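Local coordinates for putative glycosyltransferase (Mannosyltransferase) involved in glycosylating the PBCV-1 major capsid protein (PDB 2P6W) that probably transfers a sugar from a nucleotide-sugar donor during glycosylation of the viral major capsid protein, the present chain being its manganese-binding N-terminal domain, at residues Cys7-Ser12 and Gly37-Tyr42; Asn104-Thr109 and Pro163-Arg168; Gly116-Asn121 and Thr149-Gln154; Thr73-Trp78 and Phe126-Ala131. One frame throughout, in Å; residues are numbered along the deposited sequence.

Contacts 1, 4 and 2 lie on one mixed sheet whose strands run in the order 39-43, 8-13, 75-79, 124-128, 107-110 and 169-172. Contact 1 pairs the first two strands, contact 4 the middle antiparallel pair, and contact 2 lies at the start of strand 107-110. The centres of contacts 1 and 4 are about 10 Å apart, those of 4 and 2 about 12 Å. Contact 3 stands off the sheet, about 24 Å from contact 1 between centres, and shares helix 153-164 with contact 2. Contact 1 closes first along the chain; contact 4's segments then alternate with those of 2 and 3, joining early to later strands. Manganese lies about 6 Å from Asn121's side chain in contact 3.

Contact 1 (Cys7-Ser12 and Gly37-Tyr42); sequences CITILS and GYNFYY
Ile8 and Tyr38 lie side by side and point the same way, with CB of Ile8 3.7 Å from CD1 of the Tyr38 ring. Ile8 CG2 sits over one ring face, displaced toward the rim. With CG beside its own backbone N (chi1 -53°), Tyr38 starts its ring alongside Ile8. Ile10 crosses the ring obliquely from the same side, its CD1 4.2 Å from Tyr38 CD2. Leu11 and Tyr41 meet through their CB atoms, 4.2 Å apart, on the face that also carries Thr9 and Asn39. Helix 59-69 packs on that face, while helix 20-36 packs against Ile10 and Phe40 on the other.

This is the beta-alpha-beta unit of strand 8-13, helix 20-36 and strand 39-43, the Rossmann-like opening of a GT-A glycosyltransferase. The strand axes are 4.6 Å apart and only 20° from parallel. Four backbone bonds set the register: Asn39 N to Ile8 O, Ile10 N to Asn39 O, Tyr41 N to Ile10 O at 2.9 Å, and Ser12 N to Tyr41 O.

At the polar margin, Thr9 OG1 is 3.0 Å from Asn39 OD1, a weak bond, its proton unsettled because Thr73 OG1 competes for it. Cys7 SG lies 3.7 Å from Asn39 OD1. Water 1 accepts from Ile8 N and donates weakly to Gly37 O. Ser12 OG bonds Leu79 O, and the Ser12 side chain is about 9 Å from manganese.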
# COMPACT_ATOMS: atom_id res chain seq x y z
N CYS A 7 -10.11 -6.80 12.26
CA CYS A 7 -10.36 -5.39 12.07
C CYS A 7 -9.26 -4.84 11.17
O CYS A 7 -8.08 -4.85 11.54
CB CYS A 7 -10.35 -4.68 13.42
SG CYS A 7 -10.57 -2.92 13.26
N ILE A 8 -9.65 -4.39 9.98
CA ILE A 8 -8.71 -3.86 8.99
C ILE A 8 -8.94 -2.37 8.78
O ILE A 8 -10.09 -1.94 8.66
CB ILE A 8 -8.86 -4.60 7.67
CG1 ILE A 8 -8.42 -6.05 7.83
CG2 ILE A 8 -8.07 -3.90 6.51
CD1 ILE A 8 -8.92 -6.99 6.73
N THR A 9 -7.85 -1.59 8.74
CA THR A 9 -7.91 -0.17 8.39
C THR A 9 -7.10 0.00 7.12
O THR A 9 -5.90 -0.29 7.11
CB THR A 9 -7.30 0.71 9.49
OG1 THR A 9 -8.12 0.64 10.66
CG2 THR A 9 -7.16 2.18 9.05
N ILE A 10 -7.75 0.45 6.05
CA ILE A 10 -7.02 0.77 4.84
C ILE A 10 -6.62 2.22 4.94
O ILE A 10 -7.43 3.06 5.36
CB ILE A 10 -7.86 0.52 3.57
CG1 ILE A 10 -8.36 -0.94 3.58
CG2 ILE A 10 -7.05 0.86 2.29
CD1 ILE A 10 -9.07 -1.39 2.34
N LEU A 11 -5.38 2.51 4.58
CA LEU A 11 -4.89 3.89 4.61
C LEU A 11 -4.20 4.25 3.31
O LEU A 11 -3.61 3.41 2.63
CB LEU A 11 -3.97 4.16 5.80
CG LEU A 11 -2.70 3.31 5.89
CD1 LEU A 11 -1.54 4.13 6.41
CD2 LEU A 11 -2.93 2.11 6.78
N SER A 12 -4.29 5.54 2.98
CA SER A 12 -3.62 6.07 1.80
C SER A 12 -3.53 7.56 1.99
O SER A 12 -3.78 8.08 3.10
CB SER A 12 -4.42 5.75 0.54
OG SER A 12 -3.69 6.05 -0.65
N GLY A 37 -16.98 -2.87 5.97
CA GLY A 37 -16.88 -2.43 7.36
C GLY A 37 -15.45 -2.16 7.77
O GLY A 37 -15.15 -2.11 8.97
N TYR A 38 -14.56 -1.97 6.80
CA TYR A 38 -13.17 -1.63 7.15
C TYR A 38 -13.08 -0.16 7.47
O TYR A 38 -13.86 0.65 6.96
CB TYR A 38 -12.21 -1.92 5.99
CG TYR A 38 -12.28 -3.31 5.42
CD1 TYR A 38 -12.30 -4.44 6.24
CD2 TYR A 38 -12.23 -3.51 4.03
CE1 TYR A 38 -12.33 -5.74 5.71
CE2 TYR A 38 -12.27 -4.81 3.49
CZ TYR A 38 -12.32 -5.92 4.33
OH TYR A 38 -12.36 -7.20 3.81
N ASN A 39 -12.10 0.22 8.30
CA ASN A 39 -11.86 1.65 8.55
C ASN A 39 -11.08 2.18 7.37
O ASN A 39 -10.37 1.43 6.70
CB ASN A 39 -11.04 1.87 9.82
CG ASN A 39 -11.62 1.19 11.04
OD1 ASN A 39 -10.94 0.42 11.74
ND2 ASN A 39 -12.90 1.44 11.29
N PHE A 40 -11.21 3.48 7.10
CA PHE A 40 -10.50 4.13 6.02
C PHE A 40 -9.87 5.42 6.56
O PHE A 40 -10.59 6.26 7.11
CB PHE A 40 -11.46 4.43 4.87
CG PHE A 40 -10.83 5.13 3.72
CD1 PHE A 40 -9.73 4.58 3.07
CD2 PHE A 40 -11.32 6.36 3.29
CE1 PHE A 40 -9.13 5.24 1.98
CE2 PHE A 40 -10.73 7.03 2.20
CZ PHE A 40 -9.65 6.46 1.55
N TYR A 41 -8.54 5.52 6.44
CA TYR A 41 -7.81 6.73 6.81
C TYR A 41 -7.15 7.30 5.58
O TYR A 41 -6.44 6.59 4.87
CB TYR A 41 -6.72 6.49 7.89
CG TYR A 41 -6.08 7.81 8.25
CD1 TYR A 41 -6.66 8.63 9.20
CD2 TYR A 41 -4.97 8.27 7.56
CE1 TYR A 41 -6.13 9.88 9.49
CE2 TYR A 41 -4.41 9.51 7.84
CZ TYR A 41 -5.01 10.32 8.80
OH TYR A 41 -4.51 11.57 9.10
N TYR A 42 -7.37 8.60 5.32
CA TYR A 42 -6.78 9.24 4.13
C TYR A 42 -6.06 10.53 4.49
O TYR A 42 -6.68 11.45 5.05
CB TYR A 42 -7.88 9.53 3.12
CG TYR A 42 -7.38 9.82 1.74
CD1 TYR A 42 -6.95 8.79 0.89
CD2 TYR A 42 -7.33 11.14 1.25
CE1 TYR A 42 -6.48 9.08 -0.41
CE2 TYR A 42 -6.88 11.42 -0.03
CZ TYR A 42 -6.46 10.39 -0.86
OH TYR A 42 -6.02 10.67 -2.14
O HOH W 1 -12.67 -4.07 10.02

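Contact 2 (Asn104-Thr109 and Pro163-Arg168); sequences NILYHT and PRIPGR
Asn104 meets Arg168 through its backbone: Arg168 NE donates to Asn104 O at 2.9 Å, nearly straight at 168°. A bend at chi3 (65°) turns NE toward that oxygen. The acceptor lies close to the guanidinium plane, so the bond helps to fix how that group is turned. Asn104's amide runs almost parallel to the guanidinium, their planes 4° apart, although the two side chains cross at about a right angle. Next, Ile105 turns its CD1 to Gly167 O, 3.6 Å away, and its carbonyl O takes a weak bond from water 2, which in turn accepts from Arg168 NH2.

This is where the chain enters strand 107-110 of the central sheet, and the partner is the type II turn Ile165-Arg168 that links helix 153-164 to the edge strand 169-172. Glycine at the turn's third position, Gly167, has positive phi.

Leu106 makes both a polar and an apolar contact. Its N donates to Arg168 O at 2.7 Å. Its CD1 lies 3.6 Å above the guanidinium plane of Arg168, over the centre. Leu106 CD2 is 3.5 Å from Arg168 NH2. Tyr107 N adds a weak bond to the same Arg168 O. Tyr107 CD2 also meets Ile165 CD1 at 3.8 Å, while its hydroxyl bonds Glu135.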
# COMPACT_ATOMS: atom_id res chain seq x y z
N ASN A 104 1.69 -15.13 13.86
CA ASN A 104 3.11 -14.81 13.90
C ASN A 104 3.53 -13.80 12.83
O ASN A 104 4.64 -13.27 12.88
CB ASN A 104 3.94 -16.08 13.72
CG ASN A 104 5.41 -15.87 14.04
OD1 ASN A 104 5.76 -15.19 15.01
ND2 ASN A 104 6.28 -16.46 13.23
N ILE A 105 2.67 -13.55 11.85
CA ILE A 105 3.03 -12.66 10.73
C ILE A 105 2.82 -11.18 11.07
O ILE A 105 1.76 -10.80 11.59
CB ILE A 105 2.29 -13.07 9.43
CG1 ILE A 105 2.56 -14.54 9.09
CG2 ILE A 105 2.70 -12.16 8.26
CD1 ILE A 105 4.07 -14.90 9.01
N LEU A 106 3.85 -10.36 10.78
CA LEU A 106 3.83 -8.90 10.96
C LEU A 106 3.65 -8.15 9.64
O LEU A 106 3.11 -7.06 9.63
CB LEU A 106 5.10 -8.40 11.64
CG LEU A 106 5.37 -8.80 13.10
CD1 LEU A 106 6.81 -8.49 13.44
CD2 LEU A 106 4.43 -8.13 14.09
N TYR A 107 4.12 -8.73 8.53
CA TYR A 107 3.99 -8.09 7.21
C TYR A 107 3.57 -9.07 6.15
O TYR A 107 4.13 -10.15 6.07
CB TYR A 107 5.35 -7.54 6.77
CG TYR A 107 5.77 -6.24 7.42
CD1 TYR A 107 5.46 -5.01 6.82
CD2 TYR A 107 6.47 -6.23 8.62
CE1 TYR A 107 5.83 -3.81 7.42
CE2 TYR A 107 6.84 -5.05 9.22
CZ TYR A 107 6.51 -3.84 8.62
OH TYR A 107 6.89 -2.66 9.23
N HIS A 108 2.59 -8.69 5.33
CA HIS A 108 2.33 -9.38 4.07
C HIS A 108 2.71 -8.43 2.94
O HIS A 108 2.23 -7.29 2.91
CB HIS A 108 0.85 -9.75 3.96
CG HIS A 108 0.45 -10.86 4.87
ND1 HIS A 108 -0.06 -10.65 6.13
CD2 HIS A 108 0.55 -12.20 4.72
CE1 HIS A 108 -0.27 -11.82 6.71
NE2 HIS A 108 0.08 -12.77 5.87
N THR A 109 3.60 -8.89 2.06
CA THR A 109 4.09 -8.10 0.94
C THR A 109 3.97 -8.90 -0.35
O THR A 109 3.57 -10.08 -0.33
CB THR A 109 5.57 -7.65 1.17
OG1 THR A 109 6.38 -8.83 1.36
CG2 THR A 109 5.64 -6.75 2.40
N PRO A 163 15.31 -8.80 7.57
CA PRO A 163 16.36 -9.57 8.26
C PRO A 163 16.22 -9.63 9.77
O PRO A 163 16.70 -10.59 10.39
CB PRO A 163 17.64 -8.84 7.88
CG PRO A 163 17.34 -8.22 6.57
CD PRO A 163 15.90 -7.77 6.71
N ARG A 164 15.54 -8.64 10.35
CA ARG A 164 15.44 -8.54 11.79
C ARG A 164 14.21 -9.24 12.37
O ARG A 164 14.09 -9.35 13.60
CB ARG A 164 15.45 -7.06 12.20
CG ARG A 164 16.82 -6.36 12.06
CD ARG A 164 16.68 -4.85 12.21
NE ARG A 164 17.99 -4.20 12.32
CZ ARG A 164 18.84 -4.06 11.31
NH1 ARG A 164 18.52 -4.48 10.09
NH2 ARG A 164 20.03 -3.49 11.51
N ILE A 165 13.31 -9.70 11.49
CA ILE A 165 12.08 -10.40 11.90
C ILE A 165 11.89 -11.73 11.12
O ILE A 165 10.85 -11.98 10.49
CB ILE A 165 10.82 -9.48 11.81
CG1 ILE A 165 10.66 -8.90 10.40
CG2 ILE A 165 10.92 -8.32 12.83
CD1 ILE A 165 9.24 -8.39 10.10
N PRO A 166 12.90 -12.62 11.20
CA PRO A 166 12.83 -13.86 10.44
C PRO A 166 11.56 -14.63 10.77
O PRO A 166 11.20 -14.75 11.96
CB PRO A 166 14.08 -14.62 10.91
CG PRO A 166 14.36 -14.06 12.26
CD PRO A 166 14.09 -12.59 12.07
N GLY A 167 10.88 -15.11 9.74
CA GLY A 167 9.68 -15.91 9.90
C GLY A 167 8.40 -15.13 10.15
O GLY A 167 7.33 -15.72 10.28
N ARG A 168 8.50 -13.80 10.21
CA ARG A 168 7.33 -13.00 10.56
C ARG A 168 6.86 -12.15 9.38
O ARG A 168 6.19 -11.13 9.56
CB ARG A 168 7.59 -12.17 11.82
CG ARG A 168 8.06 -13.01 13.00
CD ARG A 168 7.90 -12.24 14.32
NE ARG A 168 6.50 -11.95 14.65
CZ ARG A 168 6.13 -11.28 15.73
NH1 ARG A 168 7.05 -10.80 16.55
NH2 ARG A 168 4.85 -11.06 15.99
O HOH W 2 2.32 -10.98 14.41

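Contact 3 (Gly116-Asn121 and Thr149-Gln154); sequences GSYPIN and TFPYEQ
Gln154 CG stands anti to its backbone N (chi1 -177°) and CD continues extended, reaching from the first turn of helix 153-164 across to Tyr118 and Ile120. Tyr118 CG is likewise anti to its N (chi1 -161°), and the two side chains slide past each other in opposite directions, with amide and ring planes 19° apart. Gln154 NE2 comes to 3.4 Å from Tyr118 CB and 3.5 Å from CD2, an oblique approach to the ring.

Pro151, preceded by a cis peptide bond, meets the phenol differently. Its CG sits over the ring centre, 3.9 Å from the centroid and close to the ring normal, a CH-pi contact. Pro119 CD, from Tyr118's own segment, lies on the opposite face, so a proline lies on each face, Pro151 over the centre and Pro119 toward the rim. The Tyr118 hydroxyl bonds Glu159 further along the helix.

The Gln154 amide also lies against the backbone: CD is 3.0 Å from Ile120 O, and OE1 is 3.3 Å from Asn121 CA. Neither amide atom forms a hydrogen bond with Ile120 O; Gln154 OE1 is hydrogen-bonded to Thr122, just after the segment. Asn121 itself bonds Glu112 and Gly123, and its side chain is about 3 Å from that of the manganese ligand His195. Loop and helix start thus meet by apolar packing, a CH-pi contact and probably a dipolar amide-carbonyl approach, without a hydrogen bond between the segments.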
# COMPACT_ATOMS: atom_id res chain seq x y z
N GLY A 116 9.47 -6.68 -12.86
CA GLY A 116 9.73 -5.52 -11.99
C GLY A 116 11.20 -5.19 -11.86
O GLY A 116 11.99 -5.54 -12.75
N SER A 117 11.58 -4.53 -10.77
CA SER A 117 13.00 -4.21 -10.58
C SER A 117 13.46 -4.45 -9.15
O SER A 117 14.61 -4.19 -8.83
CB SER A 117 13.29 -2.77 -10.99
OG SER A 117 12.42 -1.91 -10.30
N TYR A 118 12.58 -4.96 -8.30
CA TYR A 118 12.92 -5.16 -6.88
C TYR A 118 12.17 -6.40 -6.31
O TYR A 118 11.11 -6.79 -6.83
CB TYR A 118 12.60 -3.88 -6.09
CG TYR A 118 13.34 -3.84 -4.76
CD1 TYR A 118 14.72 -3.65 -4.73
CD2 TYR A 118 12.67 -4.03 -3.56
CE1 TYR A 118 15.41 -3.63 -3.53
CE2 TYR A 118 13.35 -4.01 -2.35
CZ TYR A 118 14.73 -3.82 -2.34
OH TYR A 118 15.42 -3.83 -1.16
N PRO A 119 12.76 -7.08 -5.30
CA PRO A 119 12.06 -8.28 -4.81
C PRO A 119 10.64 -8.11 -4.25
O PRO A 119 9.87 -9.07 -4.25
CB PRO A 119 12.99 -8.83 -3.73
CG PRO A 119 14.34 -8.33 -4.12
CD PRO A 119 14.09 -6.93 -4.67
N ILE A 120 10.32 -6.91 -3.75
CA ILE A 120 8.94 -6.63 -3.32
C ILE A 120 8.49 -5.28 -3.87
O ILE A 120 9.32 -4.38 -4.13
CB ILE A 120 8.75 -6.68 -1.77
CG1 ILE A 120 9.66 -5.65 -1.06
CG2 ILE A 120 9.04 -8.07 -1.24
CD1 ILE A 120 9.40 -5.50 0.45
N ASN A 121 7.18 -5.14 -4.03
CA ASN A 121 6.60 -3.85 -4.38
C ASN A 121 5.65 -3.44 -3.27
O ASN A 121 4.63 -4.10 -3.05
CB ASN A 121 5.88 -3.96 -5.72
CG ASN A 121 5.25 -2.66 -6.15
OD1 ASN A 121 4.36 -2.13 -5.47
ND2 ASN A 121 5.66 -2.17 -7.32
N THR A 149 18.09 6.07 -0.34
CA THR A 149 18.28 5.86 -1.77
C THR A 149 17.17 4.96 -2.32
O THR A 149 16.60 4.12 -1.60
CB THR A 149 19.68 5.28 -2.14
OG1 THR A 149 19.81 3.92 -1.67
CG2 THR A 149 20.79 6.14 -1.55
N PHE A 150 16.86 5.14 -3.60
CA PHE A 150 15.83 4.35 -4.26
C PHE A 150 16.06 2.85 -4.10
O PHE A 150 17.21 2.38 -4.22
CB PHE A 150 15.84 4.72 -5.75
CG PHE A 150 14.81 4.02 -6.57
CD1 PHE A 150 13.55 4.57 -6.75
CD2 PHE A 150 15.11 2.81 -7.19
CE1 PHE A 150 12.59 3.92 -7.52
CE2 PHE A 150 14.15 2.16 -7.97
CZ PHE A 150 12.89 2.71 -8.13
N PRO A 151 14.98 2.06 -3.89
CA PRO A 151 13.55 2.41 -3.75
C PRO A 151 13.02 2.79 -2.35
O PRO A 151 11.84 2.60 -2.08
CB PRO A 151 12.83 1.15 -4.26
CG PRO A 151 13.74 0.04 -3.87
CD PRO A 151 15.16 0.59 -3.97
N TYR A 152 13.88 3.32 -1.48
CA TYR A 152 13.40 4.06 -0.28
C TYR A 152 12.73 3.14 0.74
O TYR A 152 13.38 2.21 1.23
CB TYR A 152 12.49 5.23 -0.69
CG TYR A 152 13.07 6.07 -1.79
CD1 TYR A 152 14.31 6.66 -1.65
CD2 TYR A 152 12.37 6.27 -2.99
CE1 TYR A 152 14.85 7.45 -2.66
CE2 TYR A 152 12.90 7.05 -4.01
CZ TYR A 152 14.14 7.64 -3.83
OH TYR A 152 14.68 8.41 -4.84
N GLU A 153 11.47 3.39 1.12
CA GLU A 153 10.81 2.55 2.14
C GLU A 153 10.76 1.10 1.68
O GLU A 153 10.76 0.17 2.48
CB GLU A 153 9.40 3.07 2.46
CG GLU A 153 8.49 2.10 3.24
CD GLU A 153 7.70 1.16 2.33
OE1 GLU A 153 7.87 1.23 1.08
OE2 GLU A 153 6.89 0.36 2.85
N GLN A 154 10.69 0.90 0.37
CA GLN A 154 10.59 -0.45 -0.18
C GLN A 154 11.87 -1.25 0.10
O GLN A 154 11.82 -2.42 0.48
CB GLN A 154 10.34 -0.34 -1.68
CG GLN A 154 10.15 -1.65 -2.38
CD GLN A 154 9.64 -1.42 -3.79
OE1 GLN A 154 8.45 -1.17 -3.99
NE2 GLN A 154 10.53 -1.51 -4.77

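Contact 4 (Thr73-Trp78 and Phe126-Ala131); sequences TEWFLW and FVHKDA
Phe76 and Val127 form the hydrogen-bonded pair of this antiparallel ladder: Phe76 N donates to Val127 O at 2.8 Å, and Val127 N to Phe76 O at 2.7 Å, the latter nearly straight (171°). Lys129 N closes the ladder by donating to Glu74 O. CA-H...O contacts, Phe126 CA to Phe76 O and His128 CA to Glu74 O, accompany these bonds.

Ring contacts lie on the face bearing Trp75, Leu77, Phe126 and His128. The edge of the His128 ring is turned to the face of Trp75 in a T-shaped stack, the planes at 86° and His128 CD2 3.8 Å from Trp75 CZ2. His128 CB adds a CH-pi contact 4.0 Å from the centroid of the six-membered ring. Anti placement of His128 CG to its N (chi1 -169°) brings CG toward Glu74 O, and the ring beyond it carries ND1, which accepts from Asp130 N. Leu77 CD1 lies over the centre of the Phe126 ring, 3.6 Å from the centroid.

On the reverse face, Phe76 CB is 4.3 Å from Val127 CB, and Thr73 CG2 sits over the centre of the Phe76 ring, whose edge meets Lys129 CA. Helix 59-69 packs on Phe76 and Val127.

Within 126-131, Lys129 NZ meets Asp130 OD1 from above the carboxylate plane in a 2.9 Å salt bridge.

This pairing of strands 75-79 and 124-128 is the core of the GT-A-type sheet; strand 75-79 leads straight into the DxD motif, whose Asp80 and Asp82 bind manganese.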
# COMPACT_ATOMS: atom_id res chain seq x y z
N THR A 73 -7.53 -1.28 15.41
CA THR A 73 -7.01 -1.95 14.20
C THR A 73 -6.11 -3.13 14.53
O THR A 73 -5.25 -3.04 15.40
CB THR A 73 -6.22 -0.97 13.32
OG1 THR A 73 -7.01 0.20 13.05
CG2 THR A 73 -5.82 -1.63 12.00
N GLU A 74 -6.33 -4.26 13.84
CA GLU A 74 -5.41 -5.39 13.89
C GLU A 74 -4.46 -5.39 12.70
O GLU A 74 -3.27 -5.61 12.87
CB GLU A 74 -6.17 -6.70 13.92
CG GLU A 74 -7.02 -6.87 15.16
CD GLU A 74 -7.85 -8.12 15.09
OE1 GLU A 74 -7.27 -9.20 15.28
OE2 GLU A 74 -9.07 -8.01 14.81
N TRP A 75 -5.02 -5.16 11.51
CA TRP A 75 -4.21 -5.06 10.28
C TRP A 75 -4.36 -3.71 9.61
O TRP A 75 -5.49 -3.27 9.35
CB TRP A 75 -4.62 -6.13 9.27
CG TRP A 75 -4.08 -7.48 9.62
CD1 TRP A 75 -4.76 -8.50 10.22
CD2 TRP A 75 -2.75 -7.95 9.41
NE1 TRP A 75 -3.93 -9.57 10.41
CE2 TRP A 75 -2.69 -9.27 9.91
CE3 TRP A 75 -1.60 -7.39 8.85
CZ2 TRP A 75 -1.52 -10.04 9.86
CZ3 TRP A 75 -0.43 -8.17 8.81
CH2 TRP A 75 -0.41 -9.46 9.31
N PHE A 76 -3.23 -3.07 9.34
CA PHE A 76 -3.19 -1.83 8.56
C PHE A 76 -2.82 -2.21 7.14
O PHE A 76 -1.94 -3.03 6.93
CB PHE A 76 -2.14 -0.87 9.12
CG PHE A 76 -2.49 -0.36 10.48
CD1 PHE A 76 -3.28 0.78 10.63
CD2 PHE A 76 -2.04 -1.03 11.62
CE1 PHE A 76 -3.62 1.24 11.89
CE2 PHE A 76 -2.38 -0.57 12.90
CZ PHE A 76 -3.18 0.57 13.03
N LEU A 77 -3.51 -1.62 6.18
CA LEU A 77 -3.23 -1.91 4.78
C LEU A 77 -2.93 -0.58 4.08
O LEU A 77 -3.83 0.23 3.90
CB LEU A 77 -4.44 -2.61 4.13
CG LEU A 77 -4.36 -2.81 2.61
CD1 LEU A 77 -3.09 -3.56 2.22
CD2 LEU A 77 -5.59 -3.54 2.10
N TRP A 78 -1.67 -0.37 3.71
CA TRP A 78 -1.29 0.80 2.93
C TRP A 78 -1.56 0.55 1.45
O TRP A 78 -1.13 -0.49 0.94
CB TRP A 78 0.22 1.10 3.08
CG TRP A 78 0.64 2.11 2.07
CD1 TRP A 78 1.22 1.88 0.85
CD2 TRP A 78 0.41 3.53 2.13
NE1 TRP A 78 1.38 3.06 0.16
CE2 TRP A 78 0.90 4.09 0.93
CE3 TRP A 78 -0.15 4.38 3.10
CZ2 TRP A 78 0.83 5.47 0.66
CZ3 TRP A 78 -0.21 5.76 2.83
CH2 TRP A 78 0.28 6.28 1.62
N PHE A 126 0.57 -4.88 3.88
CA PHE A 126 -0.16 -5.18 5.10
C PHE A 126 0.79 -5.14 6.27
O PHE A 126 1.83 -5.79 6.24
CB PHE A 126 -0.74 -6.60 5.06
CG PHE A 126 -1.90 -6.78 4.12
CD1 PHE A 126 -3.20 -6.79 4.60
CD2 PHE A 126 -1.69 -7.01 2.75
CE1 PHE A 126 -4.29 -6.99 3.74
CE2 PHE A 126 -2.79 -7.21 1.88
CZ PHE A 126 -4.08 -7.21 2.39
N VAL A 127 0.42 -4.39 7.30
CA VAL A 127 1.24 -4.21 8.50
C VAL A 127 0.39 -4.52 9.74
O VAL A 127 -0.62 -3.85 9.98
CB VAL A 127 1.72 -2.73 8.63
CG1 VAL A 127 2.70 -2.60 9.79
CG2 VAL A 127 2.35 -2.25 7.34
N HIS A 128 0.81 -5.51 10.53
CA HIS A 128 0.08 -5.87 11.74
C HIS A 128 0.25 -4.77 12.78
O HIS A 128 1.29 -4.09 12.80
CB HIS A 128 0.65 -7.17 12.31
CG HIS A 128 -0.20 -7.77 13.39
ND1 HIS A 128 0.01 -7.51 14.73
CD2 HIS A 128 -1.26 -8.61 13.33
CE1 HIS A 128 -0.88 -8.16 15.45
NE2 HIS A 128 -1.67 -8.84 14.63
N LYS A 129 -0.74 -4.60 13.64
CA LYS A 129 -0.64 -3.58 14.69
C LYS A 129 0.63 -3.68 15.51
O LYS A 129 1.13 -2.67 16.00
CB LYS A 129 -1.87 -3.58 15.61
CG LYS A 129 -2.08 -4.86 16.34
CD LYS A 129 -2.78 -4.61 17.69
CE LYS A 129 -3.10 -5.92 18.40
NZ LYS A 129 -1.92 -6.58 19.02
N ASP A 130 1.17 -4.90 15.66
CA ASP A 130 2.36 -5.10 16.50
C ASP A 130 3.63 -4.68 15.78
O ASP A 130 4.71 -4.76 16.36
CB ASP A 130 2.46 -6.55 16.99
CG ASP A 130 1.41 -6.88 18.05
OD1 ASP A 130 0.95 -5.96 18.76
OD2 ASP A 130 1.05 -8.05 18.21
N ALA A 131 3.49 -4.23 14.53
CA ALA A 131 4.62 -3.68 13.78
C ALA A 131 4.57 -2.15 13.67
O ALA A 131 5.36 -1.55 12.93
CB ALA A 131 4.71 -4.31 12.38